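Local coordinates for Spermidine/putrescine ABC transporter, periplasmic binding protein (Treponema pallidum, PDB 2V84) that probably binds polyamines such as spermidine and putrescine as the periplasmic receptor lipoprotein of an ABC transporter, at residues A[194-197]-A[198-202]; A[335-338]-A[339-343]. All blocks are in the same frame, centred on the assembly; numbering follows the deposited sequence. Where two conformers were deposited one is given.

Interaction 1: A[194-197]-A[198-202]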
# COMPACT_ATOMS: atom_id res chain seq x y z
N ILE A 194 -1.04 -22.14 -9.47
CA ILE A 194 -2.08 -22.93 -10.13
C ILE A 194 -3.46 -22.35 -9.81
O ILE A 194 -4.32 -22.28 -10.69
CB ILE A 194 -2.03 -24.42 -9.73
CG1 ILE A 194 -0.78 -25.09 -10.33
CG2 ILE A 194 -3.30 -25.14 -10.20
CD1 ILE A 194 -0.40 -26.45 -9.72
N LEU A 195 -3.66 -21.94 -8.56
CA LEU A 195 -4.91 -21.27 -8.18
C LEU A 195 -5.20 -20.03 -9.04
O LEU A 195 -6.29 -19.89 -9.60
CB LEU A 195 -4.91 -20.91 -6.69
CG LEU A 195 -6.23 -20.46 -6.06
CD1 LEU A 195 -7.31 -21.56 -6.16
CD2 LEU A 195 -6.04 -20.03 -4.63
N VAL A 196 -4.22 -19.13 -9.15
CA VAL A 196 -4.39 -17.91 -9.97
C VAL A 196 -4.59 -18.27 -11.44
O VAL A 196 -5.51 -17.79 -12.08
CB VAL A 196 -3.20 -16.91 -9.85
CG1 VAL A 196 -3.49 -15.65 -10.63
CG2 VAL A 196 -2.91 -16.56 -8.39
N THR A 197 -3.70 -19.11 -11.98
CA THR A 197 -3.74 -19.46 -13.41
C THR A 197 -4.99 -20.22 -13.80
O THR A 197 -5.67 -19.86 -14.76
CB THR A 197 -2.50 -20.26 -13.82
OG1 THR A 197 -1.35 -19.49 -13.48
CG2 THR A 197 -2.49 -20.54 -15.30
N ASP A 198 -5.30 -21.27 -13.04
CA ASP A 198 -6.38 -22.17 -13.41
C ASP A 198 -7.75 -21.77 -12.90
O ASP A 198 -8.75 -22.18 -13.50
CB ASP A 198 -6.07 -23.61 -12.98
CG ASP A 198 -5.03 -24.27 -13.86
OD1 ASP A 198 -4.78 -23.76 -14.98
OD2 ASP A 198 -4.48 -25.31 -13.42
N HIS A 199 -7.83 -20.99 -11.83
CA HIS A 199 -9.13 -20.70 -11.20
C HIS A 199 -9.59 -19.25 -11.27
O HIS A 199 -10.79 -18.99 -11.42
CB HIS A 199 -9.17 -21.24 -9.77
CG HIS A 199 -9.03 -22.73 -9.69
ND1 HIS A 199 -9.95 -23.59 -10.24
CD2 HIS A 199 -8.04 -23.51 -9.19
CE1 HIS A 199 -9.55 -24.84 -10.06
NE2 HIS A 199 -8.40 -24.81 -9.41
N TRP A 200 -8.65 -18.31 -11.20
CA TRP A 200 -8.99 -16.89 -11.19
C TRP A 200 -8.75 -16.23 -12.53
O TRP A 200 -9.65 -15.61 -13.07
CB TRP A 200 -8.23 -16.14 -10.09
CG TRP A 200 -8.57 -16.61 -8.71
CD1 TRP A 200 -9.60 -17.43 -8.33
CD2 TRP A 200 -7.87 -16.27 -7.50
NE1 TRP A 200 -9.58 -17.63 -6.98
CE2 TRP A 200 -8.53 -16.93 -6.44
CE3 TRP A 200 -6.75 -15.46 -7.22
CZ2 TRP A 200 -8.12 -16.80 -5.11
CZ3 TRP A 200 -6.32 -15.34 -5.89
CH2 TRP A 200 -7.02 -16.00 -4.84
N LYS A 201 -7.54 -16.36 -13.06
CA LYS A 201 -7.18 -15.75 -14.35
C LYS A 201 -8.18 -15.97 -15.50
O LYS A 201 -8.44 -15.02 -16.27
CB LYS A 201 -5.75 -16.18 -14.75
CG LYS A 201 -5.27 -15.70 -16.12
CD LYS A 201 -3.82 -16.16 -16.36
CE LYS A 201 -3.38 -15.97 -17.81
NZ LYS A 201 -1.97 -16.43 -18.01
N PRO A 202 -8.75 -17.20 -15.64
CA PRO A 202 -9.69 -17.44 -16.75
C PRO A 202 -10.94 -16.56 -16.72
O PRO A 202 -11.62 -16.41 -17.74
CB PRO A 202 -10.11 -18.90 -16.54
CG PRO A 202 -9.03 -19.50 -15.79
CD PRO A 202 -8.58 -18.43 -14.85
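At the C-terminal end of helix 186-200, in a solute-binding protein of the two-lobed periplasmic type, the alpha-helical turn of Ile194 and Asp198 widens into pi-type turns around Leu195 and Val196. Asp198 N still bonds Ile194 O in the usual i to i+4 manner at 2.7 Å. Leu195 O then accepts two donors: His199 N, which lies above the carbonyl plane at 2.9 Å, and Trp200 N, which lies in that plane at 3.3 Å. One residue on, the pi-type step is firmer, with Lys201 N meeting Val196 O at 2.7 Å and an N-H...O angle of 167°, while Trp200 N gives the same oxygen a weak second bond. The two methyls of Leu195 go to different rings. With CG anti to the backbone N (chi1 -168°), its side chain crosses that of His199 at about a right angle, Leu195 CD1 coming within 3.7 Å of His199 CD2; Leu195 CD2 lies 3.9 Å from Trp200 CZ2, on the benzo part of the indole. The buried indole also rests on Ala173 and Ser176 of helix 166-176 and on Trp148. Lys201 runs out fully extended from its CB, and its NZ forms a salt bridge to the C-terminal carboxylate of Arg343 and a hydrogen bond to Val340 O. After it, Pro202 has no N-H to give, and its CD sits 3.2 Å from Thr197 O.

Interaction 2: A[335-338]-A[339-343]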
# COMPACT_ATOMS: atom_id res chain seq x y z
N ALA A 335 9.20 -16.37 -11.17
CA ALA A 335 9.06 -17.43 -12.16
C ALA A 335 7.61 -17.84 -12.34
O ALA A 335 7.15 -18.06 -13.46
CB ALA A 335 9.91 -18.64 -11.79
N HIS A 336 6.88 -17.93 -11.23
CA HIS A 336 5.46 -18.23 -11.30
C HIS A 336 4.67 -17.03 -11.84
O HIS A 336 3.77 -17.20 -12.67
CB HIS A 336 4.92 -18.63 -9.93
CG HIS A 336 5.36 -20.00 -9.50
ND1 HIS A 336 4.95 -21.15 -10.14
CD2 HIS A 336 6.16 -20.41 -8.48
CE1 HIS A 336 5.48 -22.20 -9.55
NE2 HIS A 336 6.22 -21.78 -8.53
N TRP A 337 5.02 -15.82 -11.39
CA TRP A 337 4.29 -14.64 -11.80
C TRP A 337 4.44 -14.28 -13.29
O TRP A 337 3.47 -13.95 -13.93
CB TRP A 337 4.61 -13.45 -10.91
CG TRP A 337 3.98 -12.18 -11.33
CD1 TRP A 337 4.62 -11.09 -11.89
CD2 TRP A 337 2.60 -11.82 -11.23
NE1 TRP A 337 3.72 -10.10 -12.15
CE2 TRP A 337 2.47 -10.51 -11.74
CE3 TRP A 337 1.46 -12.48 -10.75
CZ2 TRP A 337 1.23 -9.85 -11.82
CZ3 TRP A 337 0.23 -11.82 -10.82
CH2 TRP A 337 0.13 -10.51 -11.35
N ASN A 338 5.66 -14.36 -13.82
CA ASN A 338 5.87 -14.06 -15.24
C ASN A 338 5.06 -14.99 -16.16
O ASN A 338 4.67 -14.60 -17.27
CB ASN A 338 7.37 -14.05 -15.59
CG ASN A 338 8.07 -12.75 -15.16
OD1 ASN A 338 7.44 -11.77 -14.78
ND2 ASN A 338 9.39 -12.74 -15.25
N ALA A 339 4.79 -16.21 -15.68
CA ALA A 339 3.96 -17.17 -16.38
C ALA A 339 2.48 -16.80 -16.26
O ALA A 339 1.75 -16.80 -17.24
CB ALA A 339 4.20 -18.56 -15.82
N VAL A 340 2.04 -16.49 -15.04
CA VAL A 340 0.67 -15.99 -14.81
C VAL A 340 0.40 -14.74 -15.66
O VAL A 340 -0.67 -14.60 -16.27
CB VAL A 340 0.47 -15.58 -13.32
CG1 VAL A 340 -0.84 -14.81 -13.13
CG2 VAL A 340 0.53 -16.79 -12.41
N ARG A 341 1.38 -13.84 -15.68
CA ARG A 341 1.17 -12.49 -16.17
C ARG A 341 1.36 -12.34 -17.68
O ARG A 341 0.67 -11.52 -18.30
CB ARG A 341 2.05 -11.52 -15.36
CG ARG A 341 2.00 -10.04 -15.74
CD ARG A 341 0.59 -9.45 -15.77
NE ARG A 341 0.66 -8.02 -16.07
CZ ARG A 341 0.76 -7.51 -17.30
NH1 ARG A 341 0.79 -8.30 -18.36
NH2 ARG A 341 0.82 -6.19 -17.46
N PHE A 342 2.26 -13.12 -18.27
CA PHE A 342 2.58 -12.98 -19.69
C PHE A 342 2.25 -14.19 -20.57
O PHE A 342 2.61 -14.21 -21.75
CB PHE A 342 4.06 -12.61 -19.88
CG PHE A 342 4.45 -11.32 -19.25
CD1 PHE A 342 3.92 -10.11 -19.72
CD2 PHE A 342 5.37 -11.29 -18.22
CE1 PHE A 342 4.28 -8.91 -19.15
CE2 PHE A 342 5.75 -10.09 -17.64
CZ PHE A 342 5.20 -8.89 -18.11
N ARG A 343 1.59 -15.19 -19.99
CA ARG A 343 1.10 -16.32 -20.78
C ARG A 343 -0.41 -16.27 -20.86
O ARG A 343 -1.04 -17.09 -21.53
CB ARG A 343 1.53 -17.66 -20.18
CG ARG A 343 2.99 -17.99 -20.33
CD ARG A 343 3.36 -19.24 -19.55
NE ARG A 343 4.79 -19.29 -19.25
CZ ARG A 343 5.41 -20.31 -18.67
NH1 ARG A 343 4.72 -21.40 -18.31
NH2 ARG A 343 6.71 -20.25 -18.43
OXT ARG A 343 -1.05 -15.39 -20.26
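The last turns of helix 330-342, which closes the chain, are held mostly by i to i+4 bonds, except that Ala339 N makes only a weak bond, to His336 O. Among the backbone bonds, Val340 N to His336 O is nearly straight (169°), Arg341 N to Trp337 O measures 2.7 Å, and Phe342 N approaches Asn338 O from above the carbonyl plane at 3.0 Å. Apolar contacts gather on the Trp337 indole. Arg341 CB makes a CH-pi contact over one face, 4.0 Å from the centroid of the five-membered ring, and the two side chains run alongside each other, pointing the same way. Val340 crosses the indole at about a right angle, its CG1 3.9 Å from Trp337 CZ3. This indole also packs on Met166, a predicted spermidine-binding residue, and meets Phe207 edge-to-face. Among the polar groups, the Arg341 chain bends at its second torsion (chi2 54°) beside the indole, keeping CG and CD along it, before NH2 reaches Asp164 in a salt bridge; the guanidinium plane stands 78° from the indole. On its other flank the same chain meets Phe342, with Arg341 CG 4.0 Å above the centre of the Phe342 ring.

Overall arrangement
Interactions 1 and 2 are the C-terminal ends of two neighbouring helices, 186-200 and 330-342, with centres 11 Å apart on the same side of the chain's centre. Both are partly buried. Val196, Trp200 and Trp337 pack on helix 166-176, while Val340 packs on helix 186-200, where Val196 CG1 meets Val340 CG1 at 3.7 Å. The backbones differ: 194-202 widens into pi-type turns before a 3-10 segment, whereas 335-343 is bonded chiefly i to i+4, without pi-type turns. The C-terminal carboxylate ties the two helix ends together through Lys201. Trp337 lies nearer than Val196 to the predicted spermidine site at Met166.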